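Local coordinates for protein putative SAM-dependent O-methyltranferase (PDB 4YMH) that probably transfers a methyl group from S-adenosylmethionine to a hydroxyl oxygen, at residues 206-218 and 227-239. Residues are numbered along the deposited sequence; the frame is centred on the assembly and turned at random.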
ATOM      1  N   LYS A 206      -6.678 -20.666  -1.465  1.00 18.87           N
ATOM      2  CA  LYS A 206      -7.107 -21.085  -2.804  1.00 21.32           C
ATOM      3  C   LYS A 206      -7.363 -19.877  -3.736  1.00 18.55           C
ATOM      4  O   LYS A 206      -6.991 -19.893  -4.912  1.00 19.44           O
ATOM      5  CB  LYS A 206      -8.365 -21.951  -2.710  1.00 26.90           C
ATOM      6  CG  LYS A 206      -8.117 -23.323  -2.092  1.00 35.62           C
ATOM      7  CD  LYS A 206      -9.351 -24.204  -2.212  1.00 41.08           C
ATOM      8  CE  LYS A 206      -9.076 -25.620  -1.713  1.00 49.30           C
ATOM      9  NZ  LYS A 206      -9.051 -25.689  -0.226  1.00 52.73           N
ATOM     10  N   PHE A 207      -8.004 -18.849  -3.188  1.00 17.71           N
ATOM     11  CA  PHE A 207      -8.261 -17.588  -3.892  1.00 18.25           C
ATOM     12  C   PHE A 207      -6.960 -17.003  -4.452  1.00 21.39           C
ATOM     13  O   PHE A 207      -6.828 -16.738  -5.669  1.00 21.67           O
ATOM     14  CB  PHE A 207      -8.934 -16.601  -2.938  1.00 14.92           C
ATOM     15  CG  PHE A 207      -8.974 -15.165  -3.438  1.00 14.54           C
ATOM     16  CD1 PHE A 207      -9.717 -14.823  -4.556  1.00 18.96           C
ATOM     17  CD2 PHE A 207      -8.288 -14.162  -2.762  1.00 14.30           C
ATOM     18  CE1 PHE A 207      -9.771 -13.489  -5.009  1.00 16.80           C
ATOM     19  CE2 PHE A 207      -8.328 -12.837  -3.211  1.00 16.75           C
ATOM     20  CZ  PHE A 207      -9.079 -12.509  -4.334  1.00 16.66           C
ATOM     21  N   SER A 208      -5.995 -16.844  -3.549  1.00 18.29           N
ATOM     22  CA  SER A 208      -4.704 -16.239  -3.882  1.00 19.27           C
ATOM     23  C   SER A 208      -3.973 -17.030  -4.953  1.00 17.56           C
ATOM     24  O   SER A 208      -3.415 -16.446  -5.872  1.00 20.26           O
ATOM     25  CB  SER A 208      -3.821 -16.129  -2.639  1.00 16.02           C
ATOM     26  OG  SER A 208      -4.395 -15.256  -1.693  1.00 16.43           O
ATOM     27  N   ALA A 209      -3.978 -18.357  -4.839  1.00 17.39           N
ATOM     28  CA  ALA A 209      -3.309 -19.185  -5.843  1.00 19.77           C
ATOM     29  C   ALA A 209      -4.013 -19.086  -7.195  1.00 21.42           C
ATOM     30  O   ALA A 209      -3.368 -19.092  -8.245  1.00 23.65           O
ATOM     31  CB  ALA A 209      -3.242 -20.641  -5.386  1.00 20.69           C
ATOM     32  N   GLY A 210      -5.338 -18.987  -7.166  1.00 20.13           N
ATOM     33  CA  GLY A 210      -6.108 -18.868  -8.390  1.00 24.10           C
ATOM     34  C   GLY A 210      -5.831 -17.578  -9.151  1.00 20.45           C
ATOM     35  O   GLY A 210      -5.832 -17.569 -10.388  1.00 22.72           O
ATOM     36  N   LEU A 211      -5.627 -16.486  -8.426  1.00 20.17           N
ATOM     37  CA  LEU A 211      -5.306 -15.222  -9.091  1.00 18.50           C
ATOM     38  C   LEU A 211      -4.042 -15.336  -9.930  1.00 22.13           C
ATOM     39  O   LEU A 211      -3.935 -14.728 -11.001  1.00 19.19           O
ATOM     40  CB  LEU A 211      -5.142 -14.100  -8.082  1.00 16.38           C
ATOM     41  CG  LEU A 211      -6.382 -13.708  -7.287  1.00 20.32           C
ATOM     42  CD1 LEU A 211      -6.036 -12.533  -6.376  1.00 18.17           C
ATOM     43  CD2 LEU A 211      -7.586 -13.382  -8.199  1.00 16.69           C
ATOM     44  N   MET A 212      -3.084 -16.126  -9.457  1.00 18.59           N
ATOM     45  CA  MET A 212      -1.820 -16.239 -10.179  1.00 20.38           C
ATOM     46  C   MET A 212      -1.971 -16.987 -11.500  1.00 25.39           C
ATOM     47  O   MET A 212      -1.105 -16.881 -12.373  1.00 23.70           O
ATOM     48  CB  MET A 212      -0.761 -16.913  -9.310  1.00 21.80           C
ATOM     49  CG  MET A 212      -0.351 -16.073  -8.108  1.00 22.08           C
ATOM     50  SD  MET A 212       0.143 -14.377  -8.533  1.00 28.84           S
ATOM     51  CE  MET A 212       1.654 -14.686  -9.407  1.00 25.62           C
ATOM     52  N   GLU A 213      -3.078 -17.711 -11.666  1.00 18.52           N
ATOM     53  CA  GLU A 213      -3.289 -18.479 -12.888  1.00 24.61           C
ATOM     54  C   GLU A 213      -4.104 -17.707 -13.928  1.00 23.86           C
ATOM     55  O   GLU A 213      -4.308 -18.194 -15.043  1.00 24.57           O
ATOM     56  CB  GLU A 213      -4.002 -19.806 -12.574  1.00 32.12           C
ATOM     57  CG  GLU A 213      -3.253 -20.689 -11.595  1.00 34.33           C
ATOM     58  CD  GLU A 213      -1.859 -21.038 -12.086  1.00 43.34           C
ATOM     59  OE1 GLU A 213      -1.716 -21.412 -13.272  1.00 43.12           O
ATOM     60  OE2 GLU A 213      -0.903 -20.927 -11.286  1.00 49.61           O
ATOM     61  N   ASP A 214      -4.580 -16.519 -13.563  1.00 19.96           N
ATOM     62  CA  ASP A 214      -5.467 -15.757 -14.453  1.00 21.20           C
ATOM     63  C   ASP A 214      -4.647 -14.825 -15.334  1.00 20.92           C
ATOM     64  O   ASP A 214      -4.017 -13.900 -14.837  1.00 22.99           O
ATOM     65  CB  ASP A 214      -6.497 -14.969 -13.641  1.00 21.99           C
ATOM     66  CG  ASP A 214      -7.654 -14.446 -14.500  1.00 27.17           C
ATOM     67  OD1 ASP A 214      -7.425 -13.982 -15.640  1.00 23.42           O
ATOM     68  OD2 ASP A 214      -8.803 -14.494 -14.028  1.00 27.74           O
ATOM     69  N   PRO A 215      -4.647 -15.077 -16.651  1.00 20.47           N
ATOM     70  CA  PRO A 215      -3.751 -14.328 -17.534  1.00 21.11           C
ATOM     71  C   PRO A 215      -4.201 -12.886 -17.767  1.00 20.57           C
ATOM     72  O   PRO A 215      -3.495 -12.146 -18.443  1.00 23.83           O
ATOM     73  CB  PRO A 215      -3.794 -15.124 -18.841  1.00 23.09           C
ATOM     74  CG  PRO A 215      -5.126 -15.799 -18.832  1.00 24.62           C
ATOM     75  CD  PRO A 215      -5.439 -16.085 -17.376  1.00 25.02           C
ATOM     76  N   ARG A 216      -5.345 -12.495 -17.224  1.00 19.71           N
ATOM     77  CA  ARG A 216      -5.867 -11.152 -17.485  1.00 22.05           C
ATOM     78  C   ARG A 216      -5.321 -10.094 -16.524  1.00 21.30           C
ATOM     79  O   ARG A 216      -5.422  -8.888 -16.788  1.00 19.98           O
ATOM     80  CB  ARG A 216      -7.401 -11.164 -17.424  1.00 21.99           C
ATOM     81  CG  ARG A 216      -8.058 -11.994 -18.510  1.00 21.52           C
ATOM     82  CD  ARG A 216      -9.561 -12.147 -18.243  1.00 23.97           C
ATOM     83  NE  ARG A 216      -9.811 -12.847 -16.987  1.00 20.27           N
ATOM     84  CZ  ARG A 216     -11.013 -13.232 -16.567  1.00 21.94           C
ATOM     85  NH1 ARG A 216     -12.086 -12.987 -17.300  1.00 22.43           N
ATOM     86  NH2 ARG A 216     -11.141 -13.875 -15.415  1.00 24.16           N
ATOM     87  N   ILE A 217      -4.722 -10.534 -15.423  1.00 18.74           N
ATOM     88  CA  ILE A 217      -4.457  -9.622 -14.316  1.00 19.23           C
ATOM     89  C   ILE A 217      -3.034  -9.637 -13.781  1.00 22.40           C
ATOM     90  O   ILE A 217      -2.343 -10.655 -13.850  1.00 21.48           O
ATOM     91  CB  ILE A 217      -5.405  -9.924 -13.126  1.00 15.23           C
ATOM     92  CG1 ILE A 217      -5.344 -11.408 -12.741  1.00 17.90           C
ATOM     93  CG2 ILE A 217      -6.828  -9.519 -13.466  1.00 17.78           C
ATOM     94  CD1 ILE A 217      -6.186 -11.786 -11.520  1.00 21.82           C
ATOM     95  N   ASP A 218      -2.619  -8.493 -13.238  1.00 21.09           N
ATOM     96  CA  ASP A 218      -1.434  -8.389 -12.387  1.00 21.70           C
ATOM     97  C   ASP A 218      -1.886  -8.351 -10.931  1.00 17.11           C
ATOM     98  O   ASP A 218      -2.869  -7.673 -10.590  1.00 18.28           O
ATOM     99  CB  ASP A 218      -0.604  -7.130 -12.699  1.00 24.34           C
ATOM    100  CG  ASP A 218       0.184  -7.240 -13.996  1.00 31.80           C
ATOM    101  OD1 ASP A 218       0.486  -8.375 -14.438  1.00 30.60           O
ATOM    102  OD2 ASP A 218       0.507  -6.175 -14.569  1.00 35.75           O
ATOM    103  N   GLY A 227      -3.698  -8.053   5.333  1.00 20.69           N
ATOM    104  CA  GLY A 227      -3.390  -8.561   4.004  1.00 14.71           C
ATOM    105  C   GLY A 227      -4.305  -7.920   2.975  1.00 18.90           C
ATOM    106  O   GLY A 227      -5.519  -8.062   3.052  1.00 20.64           O
ATOM    107  N   VAL A 228      -3.723  -7.214   2.008  1.00 17.30           N
ATOM    108  CA  VAL A 228      -4.535  -6.556   0.987  1.00 15.19           C
ATOM    109  C   VAL A 228      -4.076  -6.976  -0.397  1.00 15.18           C
ATOM    110  O   VAL A 228      -2.947  -6.692  -0.788  1.00 16.34           O
ATOM    111  CB  VAL A 228      -4.456  -5.028   1.099  1.00 14.02           C
ATOM    112  CG1 VAL A 228      -5.241  -4.358  -0.048  1.00 13.94           C
ATOM    113  CG2 VAL A 228      -4.957  -4.570   2.486  1.00 12.98           C
ATOM    114  N   THR A 229      -4.937  -7.669  -1.130  1.00 14.75           N
ATOM    115  CA  THR A 229      -4.591  -8.031  -2.491  1.00 15.92           C
ATOM    116  C   THR A 229      -5.004  -6.925  -3.459  1.00 17.54           C
ATOM    117  O   THR A 229      -6.167  -6.547  -3.521  1.00 18.40           O
ATOM    118  CB  THR A 229      -5.232  -9.362  -2.916  1.00 21.69           C
ATOM    119  OG1 THR A 229      -4.841 -10.395  -1.989  1.00 21.78           O
ATOM    120  CG2 THR A 229      -4.755  -9.730  -4.298  1.00 20.73           C
ATOM    121  N   GLN A 230      -4.031  -6.397  -4.201  1.00 16.28           N
ATOM    122  CA  GLN A 230      -4.276  -5.420  -5.266  1.00 15.43           C
ATOM    123  C   GLN A 230      -4.343  -6.151  -6.593  1.00 17.62           C
ATOM    124  O   GLN A 230      -3.455  -6.948  -6.919  1.00 15.97           O
ATOM    125  CB  GLN A 230      -3.157  -4.359  -5.320  1.00 13.63           C
ATOM    126  CG  GLN A 230      -2.988  -3.595  -4.014  1.00 21.52           C
ATOM    127  CD  GLN A 230      -1.931  -2.509  -4.084  1.00 24.93           C
ATOM    128  OE1 GLN A 230      -1.216  -2.374  -5.075  1.00 25.66           O
ATOM    129  NE2 GLN A 230      -1.843  -1.718  -3.030  1.00 24.35           N
ATOM    130  N   ILE A 231      -5.377  -5.873  -7.372  1.00 18.06           N
ATOM    131  CA  ILE A 231      -5.548  -6.532  -8.663  1.00 16.29           C
ATOM    132  C   ILE A 231      -5.753  -5.474  -9.739  1.00 19.48           C
ATOM    133  O   ILE A 231      -6.565  -4.565  -9.563  1.00 17.93           O
ATOM    134  CB  ILE A 231      -6.747  -7.503  -8.659  1.00 18.41           C
ATOM    135  CG1 ILE A 231      -6.613  -8.537  -7.530  1.00 16.19           C
ATOM    136  CG2 ILE A 231      -6.876  -8.186 -10.014  1.00 19.01           C
ATOM    137  CD1 ILE A 231      -7.858  -9.431  -7.361  1.00 15.26           C
ATOM    138  N   ARG A 232      -5.020  -5.583 -10.845  1.00 17.32           N
ATOM    139  CA  ARG A 232      -5.268  -4.683 -11.978  1.00 17.57           C
ATOM    140  C   ARG A 232      -5.295  -5.493 -13.259  1.00 19.12           C
ATOM    141  O   ARG A 232      -4.804  -6.613 -13.291  1.00 18.08           O
ATOM    142  CB  ARG A 232      -4.194  -3.583 -12.069  1.00 19.65           C
ATOM    143  CG  ARG A 232      -2.799  -4.099 -12.391  1.00 19.20           C
ATOM    144  CD  ARG A 232      -1.737  -2.984 -12.506  1.00 22.26           C
ATOM    145  NE  ARG A 232      -1.932  -2.148 -13.694  1.00 23.03           N
ATOM    146  CZ  ARG A 232      -1.345  -2.355 -14.875  1.00 24.55           C
ATOM    147  NH1 ARG A 232      -0.502  -3.373 -15.049  1.00 27.84           N
ATOM    148  NH2 ARG A 232      -1.602  -1.541 -15.890  1.00 28.48           N
ATOM    149  N   TRP A 233      -5.866  -4.946 -14.322  1.00 17.25           N
ATOM    150  CA  TRP A 233      -5.683  -5.564 -15.628  1.00 20.00           C
ATOM    151  C   TRP A 233      -4.208  -5.490 -16.003  1.00 23.04           C
ATOM    152  O   TRP A 233      -3.569  -4.449 -15.790  1.00 21.37           O
ATOM    153  CB  TRP A 233      -6.500  -4.855 -16.712  1.00 23.78           C
ATOM    154  CG  TRP A 233      -7.991  -4.861 -16.546  1.00 21.91           C
ATOM    155  CD1 TRP A 233      -8.777  -3.803 -16.184  1.00 23.34           C
ATOM    156  CD2 TRP A 233      -8.882  -5.958 -16.787  1.00 18.66           C
ATOM    157  NE1 TRP A 233     -10.097  -4.178 -16.174  1.00 23.87           N
ATOM    158  CE2 TRP A 233     -10.191  -5.495 -16.535  1.00 27.29           C
ATOM    159  CE3 TRP A 233      -8.699  -7.289 -17.183  1.00 21.12           C
ATOM    160  CZ2 TRP A 233     -11.314  -6.313 -16.670  1.00 29.13           C
ATOM    161  CZ3 TRP A 233      -9.824  -8.107 -17.314  1.00 22.27           C
ATOM    162  CH2 TRP A 233     -11.108  -7.612 -17.061  1.00 28.86           C
ATOM    163  N   LYS A 234      -3.668  -6.570 -16.576  1.00 18.20           N
ATOM    164  CA  LYS A 234      -2.378  -6.482 -17.271  1.00 27.60           C
ATOM    165  C   LYS A 234      -2.460  -5.415 -18.347  1.00 26.45           C
ATOM    166  O   LYS A 234      -3.527  -5.221 -18.931  1.00 21.22           O
ATOM    167  CB  LYS A 234      -1.990  -7.807 -17.924  1.00 25.72           C
ATOM    168  CG  LYS A 234      -1.582  -8.905 -16.981  1.00 23.55           C
ATOM    169  CD  LYS A 234      -0.828  -9.990 -17.771  1.00 26.50           C
ATOM    170  CE  LYS A 234      -0.713 -11.292 -16.974  1.00 28.60           C
ATOM    171  NZ  LYS A 234      -0.085 -11.081 -15.644  1.00 28.25           N
ATOM    172  N   ASP A 235      -1.343  -4.737 -18.628  1.00 25.56           N
ATOM    173  CA  ASP A 235      -1.342  -3.698 -19.660  1.00 30.64           C
ATOM    174  C   ASP A 235      -2.026  -4.184 -20.938  1.00 29.98           C
ATOM    175  O   ASP A 235      -2.895  -3.507 -21.497  1.00 35.03           O
ATOM    176  CB  ASP A 235       0.089  -3.244 -19.988  1.00 38.05           C
ATOM    177  CG  ASP A 235       0.702  -2.366 -18.900  1.00 43.17           C
ATOM    178  OD1 ASP A 235      -0.053  -1.839 -18.054  1.00 42.54           O
ATOM    179  OD2 ASP A 235       1.944  -2.196 -18.906  1.00 44.86           O
ATOM    180  N   GLY A 236      -1.648  -5.375 -21.388  1.00 27.85           N
ATOM    181  CA  GLY A 236      -2.185  -5.911 -22.632  1.00 31.34           C
ATOM    182  C   GLY A 236      -3.619  -6.421 -22.566  1.00 28.98           C
ATOM    183  O   GLY A 236      -4.252  -6.611 -23.606  1.00 32.46           O
ATOM    184  N   ALA A 237      -4.129  -6.641 -21.354  1.00 26.39           N
ATOM    185  CA  ALA A 237      -5.460  -7.218 -21.159  1.00 23.76           C
ATOM    186  C   ALA A 237      -6.550  -6.151 -21.067  1.00 27.33           C
ATOM    187  O   ALA A 237      -7.748  -6.468 -21.060  1.00 24.77           O
ATOM    188  CB  ALA A 237      -5.479  -8.089 -19.899  1.00 21.52           C
ATOM    189  N   GLN A 238      -6.135  -4.890 -20.966  1.00 25.33           N
ATOM    190  CA  GLN A 238      -7.084  -3.781 -20.948  1.00 27.08           C
ATOM    191  C   GLN A 238      -7.843  -3.740 -22.267  1.00 30.02           C
ATOM    192  O   GLN A 238      -7.271  -3.977 -23.335  1.00 29.04           O
ATOM    193  CB  GLN A 238      -6.368  -2.451 -20.693  1.00 31.90           C
ATOM    194  CG  GLN A 238      -5.673  -2.392 -19.340  1.00 34.87           C
ATOM    195  CD  GLN A 238      -4.843  -1.130 -19.154  1.00 41.78           C
ATOM    196  OE1 GLN A 238      -4.707  -0.316 -20.068  1.00 46.47           O
ATOM    197  NE2 GLN A 238      -4.276  -0.972 -17.969  1.00 44.13           N
ATOM    198  N   ARG A 239      -9.137  -3.445 -22.187  1.00 28.26           N
ATOM    199  CA  ARG A 239      -9.993  -3.463 -23.363  1.00 29.68           C
ATOM    200  C   ARG A 239     -10.732  -2.134 -23.494  1.00 32.97           C
ATOM    201  O   ARG A 239     -10.801  -1.361 -22.536  1.00 37.57           O
ATOM    202  CB  ARG A 239     -10.971  -4.647 -23.286  1.00 29.40           C
ATOM    203  CG  ARG A 239     -10.293  -6.027 -23.475  1.00 28.07           C
ATOM    204  CD  ARG A 239      -9.606  -6.077 -24.830  1.00 33.41           C
ATOM    205  NE  ARG A 239      -8.956  -7.345 -25.143  1.00 34.95           N
ATOM    206  CZ  ARG A 239      -7.660  -7.575 -24.973  1.00 36.51           C
ATOM    207  NH1 ARG A 239      -6.886  -6.621 -24.466  1.00 29.03           N
ATOM    208  NH2 ARG A 239      -7.140  -8.756 -25.297  1.00 28.68           N
TER
HETATM  209  O   HOH W   1      -4.092 -12.780  -3.027  1.00 18.21           O
HETATM  210  O   HOH W   2      -1.066 -14.075 -14.705  1.00 45.52           O
HETATM  211  O   HOH W   3       0.907  -5.292 -17.073  1.00 28.22           O
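K234 NZ is gripped by two acceptors of 206-218. K234 NZ donates to D218 OD1 at 3.0 Å, in a salt bridge met nearly in line with the C-O bond. K234 NZ also donates to I217 O at 2.9 Å, from above the carbonyl plane. The lysine chain runs extended from CB to CE and turns only at its last bond (chi4 -55°), which brings NZ within reach of both oxygens. D218 OD2 forms a salt bridge with R232 NH1, 3.0 Å away, but the hydrogen bond in it is weak, bent to 124° at the N-H. The carboxylate and guanidinium planes are 36° apart. R232 NH2 binds D235 OD1 at 2.7 Å, so the arginine links two acids. A water joins D218 OD2 to D235 N.

The backbones pair antiparallel. D218 and R232 exchange both N-H...O bonds, and K234 N adds a bond to R216 O. On the apolar side, I217 CG2 meets I231 CG2 at 3.7 Å. L211 CD1 touches T229 CG2 tip to tip and also packs on I231 CD1. R216 CB and CD lie alongside the W233 ring, while the R216 guanidinium holds D214 side-on and also bridges to D159. Helix 194-212 thus packs against the antiparallel beta hairpin 217-222/228-233 that ends the Rossmann-like sheet of class I methyltransferases.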